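Local coordinates for protein starch synthase I (Hordeum vulgare, PDB 4HLN) that belongs to the plant starch synthases, two-domain proteins of the glycosyltransferase type with a Rossmann-like sheet in each half, at residues 294-308 and 345-359. Numbering follows the deposited sequence.
Sequences RSTLVIHNLAHQGVE and VNFLKGAVVTADRIV
Neighbouring parallel strands of the large mixed sheet join here, Thr-296, Leu-297 and Val-298 pairing with Arg-357, Ile-358 and Val-359. Leu-297 N gives to Arg-357 O, Leu-297 O takes Val-359 N at 2.7 Å, and Ile-299 N gives to Val-359 O. At the start of the ladder Ser-295 O is gripped twice, by the backbone N of Asp-356 and of Arg-357. Asp-356 returns the grip: its OD2 accepts Ser-295 N at 2.9 Å, on the anti side and somewhat out of the carboxylate plane. Its OD1 turns to Tyr-631 N, which ties this end of the strand pair to the C-terminal tail.

The helix 347-354 leads into the second strand and packs on the sheet, as in a Rossmann-like domain. Leu-297 sends its side chain from the sheet to the helix. With CG anti to the backbone N (chi1 171°), its CD2 lies 3.8 Å from both Ala-351 CB and Val-352 CG2. Its CB rests on Ala-355 CB.

At the other end of the helix Asn-346 is the N-cap. Its OD1 accepts Lys-349 N at 2.9 Å, the donor standing above the carbonyl plane. Its ND2 gives to Gln-305 OE1 at 2.9 Å, in the plane of both amides, which lie 32° apart. Gln-305 NE2 in turn donates to Leu-302 O and Gly-374 O, so both ends of that amide are held. Gln-305 O takes Leu-348 N, and Gly-306 O takes Phe-347 N. Beyond them Glu-308 and Val-345 exchange two backbone bonds, an antiparallel hydrogen-bonded pair in a small three-stranded sheet.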
loop_
_atom_site.group_PDB
_atom_site.type_symbol
_atom_site.label_atom_id
_atom_site.label_comp_id
_atom_site.label_asym_id
_atom_site.label_seq_id
_atom_site.Cartn_x
_atom_site.Cartn_y
_atom_site.Cartn_z
ATOM N N ARG A 294 15.774 14.284 6.355
ATOM C CA ARG A 294 15.544 13.728 5.038
ATOM C C ARG A 294 14.051 13.486 4.889
ATOM O O ARG A 294 13.288 13.659 5.843
ATOM C CB ARG A 294 16.320 12.421 4.879
ATOM C CG ARG A 294 17.834 12.555 5.068
ATOM C CD ARG A 294 18.428 13.391 3.950
ATOM N NE ARG A 294 19.877 13.333 3.938
ATOM C CZ ARG A 294 20.670 14.250 4.484
ATOM N NH1 ARG A 294 20.158 15.310 5.101
ATOM N NH2 ARG A 294 21.982 14.098 4.414
ATOM N N SER A 295 13.626 13.089 3.697
ATOM C CA SER A 295 12.218 12.755 3.481
ATOM C C SER A 295 12.005 11.586 2.532
ATOM O O SER A 295 12.762 11.376 1.583
ATOM C CB SER A 295 11.434 13.969 2.989
ATOM O OG SER A 295 11.961 14.435 1.763
ATOM N N THR A 296 10.949 10.832 2.805
ATOM C CA THR A 296 10.576 9.700 1.983
ATOM C C THR A 296 9.165 9.885 1.470
ATOM O O THR A 296 8.223 10.075 2.235
ATOM C CB THR A 296 10.640 8.400 2.785
ATOM O OG1 THR A 296 11.973 8.223 3.278
ATOM C CG2 THR A 296 10.213 7.184 1.912
ATOM N N LEU A 297 9.023 9.831 0.161
ATOM C CA LEU A 297 7.716 9.933 -0.433
ATOM C C LEU A 297 7.129 8.527 -0.549
ATOM O O LEU A 297 7.765 7.628 -1.103
ATOM C CB LEU A 297 7.815 10.625 -1.795
ATOM C CG LEU A 297 6.533 10.609 -2.622
ATOM C CD1 LEU A 297 5.404 11.365 -1.903
ATOM C CD2 LEU A 297 6.826 11.190 -3.997
ATOM N N VAL A 298 5.936 8.341 0.013
ATOM C CA VAL A 298 5.190 7.096 -0.128
ATOM C C VAL A 298 4.017 7.307 -1.073
ATOM O O VAL A 298 3.157 8.169 -0.845
ATOM C CB VAL A 298 4.603 6.593 1.199
ATOM C CG1 VAL A 298 3.808 5.323 0.935
ATOM C CG2 VAL A 298 5.692 6.357 2.238
ATOM N N ILE A 299 3.983 6.504 -2.130
ATOM C CA ILE A 299 3.003 6.667 -3.180
ATOM C C ILE A 299 2.101 5.451 -3.226
ATOM O O ILE A 299 2.515 4.376 -3.678
ATOM C CB ILE A 299 3.682 6.794 -4.548
ATOM C CG1 ILE A 299 4.659 7.960 -4.566
ATOM C CG2 ILE A 299 2.656 6.970 -5.642
ATOM C CD1 ILE A 299 5.225 8.231 -5.946
ATOM N N HIS A 300 0.869 5.619 -2.762
ATOM C CA HIS A 300 -0.099 4.536 -2.799
ATOM C C HIS A 300 -0.870 4.516 -4.127
ATOM O O HIS A 300 -1.327 3.469 -4.569
ATOM C CB HIS A 300 -1.045 4.628 -1.604
ATOM C CG HIS A 300 -0.348 4.577 -0.282
ATOM N ND1 HIS A 300 -0.121 5.703 0.483
ATOM C CD2 HIS A 300 0.195 3.541 0.401
ATOM C CE1 HIS A 300 0.522 5.361 1.585
ATOM N NE2 HIS A 300 0.722 4.054 1.561
ATOM N N ASN A 301 -1.002 5.670 -4.769
ATOM C CA ASN A 301 -1.609 5.736 -6.097
ATOM C C ASN A 301 -1.034 6.859 -6.957
ATOM O O ASN A 301 -0.448 7.811 -6.442
ATOM C CB ASN A 301 -3.120 5.925 -6.000
ATOM C CG ASN A 301 -3.502 7.359 -5.689
ATOM O OD1 ASN A 301 -3.612 8.196 -6.589
ATOM N ND2 ASN A 301 -3.682 7.657 -4.403
ATOM N N LEU A 302 -1.245 6.737 -8.264
ATOM C CA LEU A 302 -0.746 7.665 -9.264
ATOM C C LEU A 302 -1.884 8.417 -9.960
ATOM O O LEU A 302 -1.646 9.269 -10.809
ATOM C CB LEU A 302 0.061 6.904 -10.311
ATOM C CG LEU A 302 1.358 6.262 -9.823
ATOM C CD1 LEU A 302 2.171 5.673 -10.987
ATOM C CD2 LEU A 302 2.166 7.319 -9.114
ATOM N N ALA A 303 -3.119 8.092 -9.605
ATOM C CA ALA A 303 -4.277 8.749 -10.198
ATOM C C ALA A 303 -4.410 10.196 -9.755
ATOM O O ALA A 303 -4.677 11.075 -10.568
ATOM C CB ALA A 303 -5.537 7.993 -9.828
ATOM N N HIS A 304 -4.246 10.428 -8.450
ATOM C CA HIS A 304 -4.437 11.753 -7.859
ATOM C C HIS A 304 -3.126 12.400 -7.476
ATOM O O HIS A 304 -2.522 12.059 -6.465
ATOM C CB HIS A 304 -5.364 11.666 -6.657
ATOM C CG HIS A 304 -6.568 10.832 -6.919
ATOM N ND1 HIS A 304 -6.584 9.472 -6.711
ATOM C CD2 HIS A 304 -7.775 11.152 -7.442
ATOM C CE1 HIS A 304 -7.764 8.991 -7.064
ATOM N NE2 HIS A 304 -8.502 9.990 -7.509
ATOM N N GLN A 305 -2.719 13.362 -8.291
ATOM C CA GLN A 305 -1.395 13.939 -8.204
ATOM C C GLN A 305 -1.420 15.339 -7.626
ATOM O O GLN A 305 -0.390 15.986 -7.505
ATOM C CB GLN A 305 -0.772 13.924 -9.587
ATOM C CG GLN A 305 -0.752 12.523 -10.168
ATOM C CD GLN A 305 -0.053 12.429 -11.511
ATOM O OE1 GLN A 305 0.511 13.403 -12.012
ATOM N NE2 GLN A 305 -0.073 11.241 -12.097
ATOM N N GLY A 306 -2.603 15.789 -7.235
ATOM C CA GLY A 306 -2.757 17.124 -6.691
ATOM C C GLY A 306 -2.449 18.167 -7.746
ATOM O O GLY A 306 -1.520 18.960 -7.604
ATOM N N VAL A 307 -3.238 18.157 -8.817
ATOM C CA VAL A 307 -3.008 19.035 -9.949
ATOM C C VAL A 307 -4.001 20.183 -10.021
ATOM O O VAL A 307 -5.218 20.004 -9.842
ATOM C CB VAL A 307 -2.997 18.254 -11.268
ATOM C CG1 VAL A 307 -2.975 19.211 -12.450
ATOM C CG2 VAL A 307 -1.792 17.319 -11.301
ATOM N N GLU A 308 -3.451 21.369 -10.273
ATOM C CA GLU A 308 -4.225 22.589 -10.382
ATOM C C GLU A 308 -3.523 23.450 -11.408
ATOM O O GLU A 308 -2.378 23.177 -11.772
ATOM C CB GLU A 308 -4.344 23.310 -9.020
ATOM C CG GLU A 308 -5.343 22.677 -8.008
ATOM C CD GLU A 308 -6.850 22.949 -8.297
ATOM O OE1 GLU A 308 -7.184 23.946 -8.981
ATOM O OE2 GLU A 308 -7.710 22.168 -7.814
ATOM N N VAL A 345 0.427 23.033 -11.857
ATOM C CA VAL A 345 1.327 22.621 -10.791
ATOM C C VAL A 345 0.907 21.258 -10.292
ATOM O O VAL A 345 -0.274 20.928 -10.263
ATOM C CB VAL A 345 1.365 23.608 -9.637
ATOM C CG1 VAL A 345 1.962 24.920 -10.126
ATOM C CG2 VAL A 345 -0.026 23.815 -9.088
ATOM N N ASN A 346 1.894 20.462 -9.914
ATOM C CA ASN A 346 1.659 19.070 -9.617
ATOM C C ASN A 346 2.354 18.679 -8.312
ATOM O O ASN A 346 3.538 18.357 -8.299
ATOM C CB ASN A 346 2.158 18.220 -10.791
ATOM C CG ASN A 346 1.857 16.737 -10.619
ATOM O OD1 ASN A 346 1.843 16.217 -9.501
ATOM N ND2 ASN A 346 1.636 16.041 -11.738
ATOM N N PHE A 347 1.597 18.697 -7.222
ATOM C CA PHE A 347 2.113 18.338 -5.911
ATOM C C PHE A 347 2.985 17.096 -5.879
ATOM O O PHE A 347 4.139 17.163 -5.439
ATOM C CB PHE A 347 0.993 18.216 -4.879
ATOM C CG PHE A 347 0.624 19.527 -4.224
ATOM C CD1 PHE A 347 0.698 20.724 -4.937
ATOM C CD2 PHE A 347 0.214 19.565 -2.896
ATOM C CE1 PHE A 347 0.348 21.925 -4.345
ATOM C CE2 PHE A 347 -0.133 20.760 -2.293
ATOM C CZ PHE A 347 -0.068 21.946 -3.022
ATOM N N LEU A 348 2.429 15.968 -6.310
ATOM C CA LEU A 348 3.148 14.698 -6.274
ATOM C C LEU A 348 4.438 14.807 -7.068
ATOM O O LEU A 348 5.500 14.373 -6.613
ATOM C CB LEU A 348 2.274 13.588 -6.846
ATOM C CG LEU A 348 2.720 12.171 -6.514
ATOM C CD1 LEU A 348 2.665 12.009 -5.027
ATOM C CD2 LEU A 348 1.804 11.155 -7.165
ATOM N N LYS A 349 4.338 15.399 -8.260
ATOM C CA LYS A 349 5.503 15.631 -9.089
ATOM C C LYS A 349 6.582 16.407 -8.318
ATOM O O LYS A 349 7.761 16.068 -8.372
ATOM C CB LYS A 349 5.095 16.388 -10.352
ATOM C CG LYS A 349 6.222 16.637 -11.339
ATOM C CD LYS A 349 6.884 17.994 -11.129
ATOM C CE LYS A 349 7.921 18.301 -12.225
ATOM N NZ LYS A 349 8.510 19.676 -12.111
ATOM N N GLY A 350 6.159 17.453 -7.615
ATOM C CA GLY A 350 7.039 18.279 -6.807
ATOM C C GLY A 350 7.821 17.488 -5.777
ATOM O O GLY A 350 9.017 17.717 -5.577
ATOM N N ALA A 351 7.142 16.545 -5.133
ATOM C CA ALA A 351 7.789 15.652 -4.181
ATOM C C ALA A 351 8.714 14.665 -4.873
ATOM O O ALA A 351 9.776 14.355 -4.359
ATOM C CB ALA A 351 6.754 14.895 -3.379
ATOM N N VAL A 352 8.307 14.152 -6.030
ATOM C CA VAL A 352 9.120 13.161 -6.724
ATOM C C VAL A 352 10.445 13.800 -7.065
ATOM O O VAL A 352 11.510 13.170 -7.035
ATOM C CB VAL A 352 8.443 12.685 -8.011
ATOM C CG1 VAL A 352 9.479 12.198 -8.992
ATOM C CG2 VAL A 352 7.435 11.597 -7.708
ATOM N N VAL A 353 10.366 15.084 -7.363
ATOM C CA VAL A 353 11.532 15.838 -7.740
ATOM C C VAL A 353 12.455 16.169 -6.557
ATOM O O VAL A 353 13.648 16.265 -6.748
ATOM C CB VAL A 353 11.109 17.096 -8.517
ATOM C CG1 VAL A 353 12.052 18.251 -8.257
ATOM C CG2 VAL A 353 11.017 16.773 -9.995
ATOM N N THR A 354 11.913 16.300 -5.346
ATOM C CA THR A 354 12.685 16.790 -4.192
ATOM C C THR A 354 12.872 15.816 -3.021
ATOM O O THR A 354 13.680 16.061 -2.135
ATOM C CB THR A 354 12.044 18.056 -3.601
ATOM O OG1 THR A 354 10.670 17.784 -3.267
ATOM C CG2 THR A 354 12.118 19.192 -4.596
ATOM N N ALA A 355 12.114 14.732 -2.990
ATOM C CA ALA A 355 12.212 13.795 -1.877
ATOM C C ALA A 355 13.566 13.138 -1.923
ATOM O O ALA A 355 14.248 13.199 -2.935
ATOM C CB ALA A 355 11.123 12.742 -1.967
ATOM N N ASP A 356 13.952 12.482 -0.838
ATOM C CA ASP A 356 15.257 11.834 -0.804
ATOM C C ASP A 356 15.186 10.375 -1.235
ATOM O O ASP A 356 15.972 9.937 -2.070
ATOM C CB ASP A 356 15.903 12.019 0.566
ATOM C CG ASP A 356 16.129 13.490 0.890
ATOM O OD1 ASP A 356 16.628 14.220 0.002
ATOM O OD2 ASP A 356 15.774 13.930 2.006
ATOM N N ARG A 357 14.230 9.641 -0.678
ATOM C CA ARG A 357 13.917 8.299 -1.142
ATOM C C ARG A 357 12.452 8.252 -1.582
ATOM O O ARG A 357 11.667 9.112 -1.205
ATOM C CB ARG A 357 14.142 7.268 -0.029
ATOM C CG ARG A 357 15.525 7.244 0.599
ATOM C CD ARG A 357 16.582 6.751 -0.336
ATOM N NE ARG A 357 16.274 5.446 -0.907
ATOM C CZ ARG A 357 17.168 4.688 -1.536
ATOM N NH1 ARG A 357 18.432 5.110 -1.648
ATOM N NH2 ARG A 357 16.803 3.508 -2.042
ATOM N N ILE A 358 12.084 7.242 -2.368
ATOM C CA ILE A 358 10.706 7.081 -2.814
ATOM C C ILE A 358 10.236 5.644 -2.710
ATOM O O ILE A 358 10.841 4.738 -3.283
ATOM C CB ILE A 358 10.531 7.505 -4.279
ATOM C CG1 ILE A 358 10.919 8.971 -4.449
ATOM C CG2 ILE A 358 9.082 7.238 -4.749
ATOM C CD1 ILE A 358 10.914 9.444 -5.838
ATOM N N VAL A 359 9.148 5.445 -1.982
ATOM C CA VAL A 359 8.518 4.140 -1.878
ATOM C C VAL A 359 7.205 4.178 -2.648
ATOM O O VAL A 359 6.315 4.974 -2.355
ATOM C CB VAL A 359 8.247 3.776 -0.410
ATOM C CG1 VAL A 359 7.464 2.481 -0.317
ATOM C CG2 VAL A 359 9.563 3.679 0.360
HETATM O O HOH W 1 14.189 15.743 1.956
#